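Local structure of streptomycin 3''-adenylyltransferase (Enterococcus faecalis, 6XZ0) at the spectinomycin site. The protein transfers AMP from ATP to the 9-hydroxyl of spectinomycin, releasing diphosphate and conferring bacterial resistance to this antibiotic but not to streptomycin. Coordinates in Å, arbitrary orientation; residue numbers count along the deposited sequence, not the author numbering.

The spectinomycin site. Residues 84, 86, 111, 129, 180, 183. With SCM (spectinomycin), chain B.
One face of the Trp111 indole lies flat against the diaminocyclitol (actinamine) ring of spectinomycin, with SCM C8 above the middle of the ring system. Over the six-membered ring sits SCM C10, 3.9 Å from its centroid, and over the five-membered ring the N-methyl carbon C8M, so both CH-pi contacts fall on the same face. The edge of the indole meets Glu86 CG in plane. Trp111 reaches this position with CG in the crowded place between backbone N and carbonyl carbon (chi1 73°), and it has 83 Å² of its surface hidden by the drug. The ring of Tyr84 offers a face to the opposite end of the ligand: methyl C2M of the sugar-derived ring stands 3.6 Å above its plane, over its centre.

This substrate pocket lies between the N-terminal nucleotidyltransferase part (Tyr84, Glu86) and the C-terminal helical part (Asp180, Asn183). Glu86, extended beyond CG (chi2 174°), accepts a hydrogen bond from cyclitol hydroxyl SCM O11 on the syn lone pair of OE1 at 3.0 Å; a second approach to OE2 is weak. O11 is the 9-hydroxyl that becomes adenylylated, so Glu86 may serve as catalytic base. Asp129 OD2 lies 4.2 Å from SCM C1M; a charged carboxylate could favour protonation of that methylamino group through space. Asn183 CB and OD1 flank the ring-junction hemiketal hydroxyl, each 3.3 Å from SCM O5. Asp180, CG anti to the backbone N (chi1 -161°), accepts a hydrogen bond from SCM O5 on the syn lone pair of OD2 at 2.8 Å, the approach to OD1 being weak.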
ATOM      1  N   TYR A  84      -2.303  -3.164  10.745  1.00 52.29           N
ATOM      2  CA  TYR A  84      -3.233  -2.676   9.737  1.00 61.25           C
ATOM      3  C   TYR A  84      -3.454  -3.723   8.656  1.00 54.46           C
ATOM      4  O   TYR A  84      -2.554  -4.489   8.302  1.00 57.33           O
ATOM      5  CB  TYR A  84      -2.715  -1.388   9.097  1.00 58.52           C
ATOM      6  CG  TYR A  84      -2.535  -0.235  10.053  1.00 47.51           C
ATOM      7  CD1 TYR A  84      -3.603   0.255  10.793  1.00 46.08           C
ATOM      8  CD2 TYR A  84      -1.298   0.373  10.205  1.00 54.55           C
ATOM      9  CE1 TYR A  84      -3.439   1.316  11.666  1.00 56.12           C
ATOM     10  CE2 TYR A  84      -1.124   1.431  11.073  1.00 62.62           C
ATOM     11  CZ  TYR A  84      -2.195   1.898  11.800  1.00 63.41           C
ATOM     12  OH  TYR A  84      -2.011   2.953  12.663  1.00 60.36           O
ATOM     13  N   GLU A  86      -4.651  -3.875   4.744  1.00 47.24           N
ATOM     14  CA  GLU A  86      -4.846  -3.107   3.520  1.00 50.18           C
ATOM     15  C   GLU A  86      -5.087  -4.098   2.388  1.00 52.26           C
ATOM     16  O   GLU A  86      -4.168  -4.820   1.983  1.00 57.02           O
ATOM     17  CB  GLU A  86      -3.633  -2.223   3.238  1.00 53.33           C
ATOM     18  CG  GLU A  86      -3.939  -0.915   2.536  1.00 51.20           C
ATOM     19  CD  GLU A  86      -2.717  -0.024   2.425  1.00 52.45           C
ATOM     20  OE1 GLU A  86      -2.152   0.345   3.476  1.00 45.27           O
ATOM     21  OE2 GLU A  86      -2.317   0.301   1.287  1.00 49.95           O
ATOM     22  N   TRP A 111      -7.166   4.392   6.942  1.00 60.16           N
ATOM     23  CA  TRP A 111      -7.260   5.832   6.741  1.00 62.08           C
ATOM     24  C   TRP A 111      -8.598   6.238   6.139  1.00 57.37           C
ATOM     25  O   TRP A 111      -8.938   7.427   6.164  1.00 59.39           O
ATOM     26  CB  TRP A 111      -6.115   6.325   5.852  1.00 58.79           C
ATOM     27  CG  TRP A 111      -6.252   5.961   4.403  1.00 61.63           C
ATOM     28  CD1 TRP A 111      -6.792   6.729   3.412  1.00 60.13           C
ATOM     29  CD2 TRP A 111      -5.829   4.742   3.778  1.00 68.74           C
ATOM     30  NE1 TRP A 111      -6.737   6.062   2.211  1.00 56.82           N
ATOM     31  CE2 TRP A 111      -6.151   4.840   2.410  1.00 67.49           C
ATOM     32  CE3 TRP A 111      -5.212   3.576   4.243  1.00 56.57           C
ATOM     33  CZ2 TRP A 111      -5.878   3.818   1.503  1.00 66.49           C
ATOM     34  CZ3 TRP A 111      -4.940   2.564   3.340  1.00 54.31           C
ATOM     35  CH2 TRP A 111      -5.274   2.690   1.987  1.00 59.97           C
ATOM     36  N   ASP A 129      -1.348   4.577  -7.974  1.00 64.03           N
ATOM     37  CA  ASP A 129      -0.525   3.851  -7.013  1.00 65.14           C
ATOM     38  C   ASP A 129      -0.583   2.350  -7.258  1.00 64.07           C
ATOM     39  O   ASP A 129       0.389   1.637  -6.985  1.00 64.85           O
ATOM     40  CB  ASP A 129      -0.976   4.167  -5.587  1.00 63.67           C
ATOM     41  CG  ASP A 129      -0.271   5.375  -5.003  1.00 67.70           C
ATOM     42  OD1 ASP A 129       0.817   5.731  -5.500  1.00 72.63           O
ATOM     43  OD2 ASP A 129      -0.805   5.968  -4.042  1.00 76.02           O
ATOM     44  N   ASP A 180       0.286  13.439   7.111  1.00 83.51           N
ATOM     45  CA  ASP A 180       0.923  12.141   6.921  1.00 89.76           C
ATOM     46  C   ASP A 180       2.412  12.348   6.678  1.00 88.75           C
ATOM     47  O   ASP A 180       2.986  11.787   5.739  1.00 75.14           O
ATOM     48  CB  ASP A 180       0.285  11.364   5.768  1.00 92.00           C
ATOM     49  CG  ASP A 180       0.584   9.876   5.841  1.00 86.09           C
ATOM     50  OD1 ASP A 180       0.984   9.405   6.927  1.00 75.56           O
ATOM     51  OD2 ASP A 180       0.420   9.177   4.818  1.00 79.08           O
ATOM     52  N   ASN A 183       4.986   9.141   6.958  1.00 77.70           N
ATOM     53  CA  ASN A 183       4.912   8.111   5.928  1.00 78.80           C
ATOM     54  C   ASN A 183       5.297   8.648   4.553  1.00 72.55           C
ATOM     55  O   ASN A 183       5.930   7.938   3.763  1.00 63.70           O
ATOM     56  CB  ASN A 183       3.506   7.514   5.879  1.00 86.49           C
ATOM     57  CG  ASN A 183       3.400   6.366   4.898  1.00 90.02           C
ATOM     58  OD1 ASN A 183       2.715   6.458   3.882  1.00 79.89           O
ATOM     59  ND2 ASN A 183       4.093   5.276   5.196  1.00 89.22           N
TER
HETATM   60  O1  SCM B 501      -1.620   3.642   6.292  1.00 72.60           O
HETATM   61  C2  SCM B 501      -2.076   3.701   7.657  1.00 66.24           C
HETATM   62  C2M SCM B 501      -3.114   2.621   7.818  1.00 60.75           C
HETATM   63  C3  SCM B 501      -2.602   5.094   7.937  1.00 77.25           C
HETATM   64  C4  SCM B 501      -1.559   6.125   7.596  1.00 73.77           C
HETATM   65  O4  SCM B 501      -1.283   7.028   8.351  1.00 76.54           O
HETATM   66  C5  SCM B 501      -0.876   5.925   6.226  1.00 77.85           C
HETATM   67  O5  SCM B 501       0.291   6.678   6.164  1.00 86.76           O
HETATM   68  C6  SCM B 501      -0.495   4.451   6.035  1.00 75.63           C
HETATM   69  O1B SCM B 501      -1.790   6.404   5.252  1.00 67.39           O
HETATM   70  O2B SCM B 501      -0.139   4.200   4.700  1.00 71.14           O
HETATM   71  C7  SCM B 501      -1.411   6.069   3.907  1.00 70.80           C
HETATM   72  C8  SCM B 501      -2.528   6.516   2.965  1.00 70.23           C
HETATM   73  N8  SCM B 501      -2.654   7.977   2.934  1.00 77.16           N
HETATM   74  C8M SCM B 501      -3.705   8.497   3.806  1.00 71.84           C
HETATM   75  C9  SCM B 501      -2.249   6.041   1.539  1.00 69.83           C
HETATM   76  O9  SCM B 501      -1.118   6.736   1.024  1.00 79.64           O
HETATM   77  C10 SCM B 501      -2.021   4.530   1.488  1.00 71.62           C
HETATM   78  N10 SCM B 501      -1.836   4.131   0.084  1.00 61.54           N
HETATM   79  C1M SCM B 501      -0.438   4.081  -0.345  1.00 54.64           C
HETATM   80  C11 SCM B 501      -0.867   4.119   2.402  1.00 69.49           C
HETATM   81  O11 SCM B 501      -0.712   2.704   2.383  1.00 62.21           O
HETATM   82  C12 SCM B 501      -1.206   4.567   3.814  1.00 68.74           C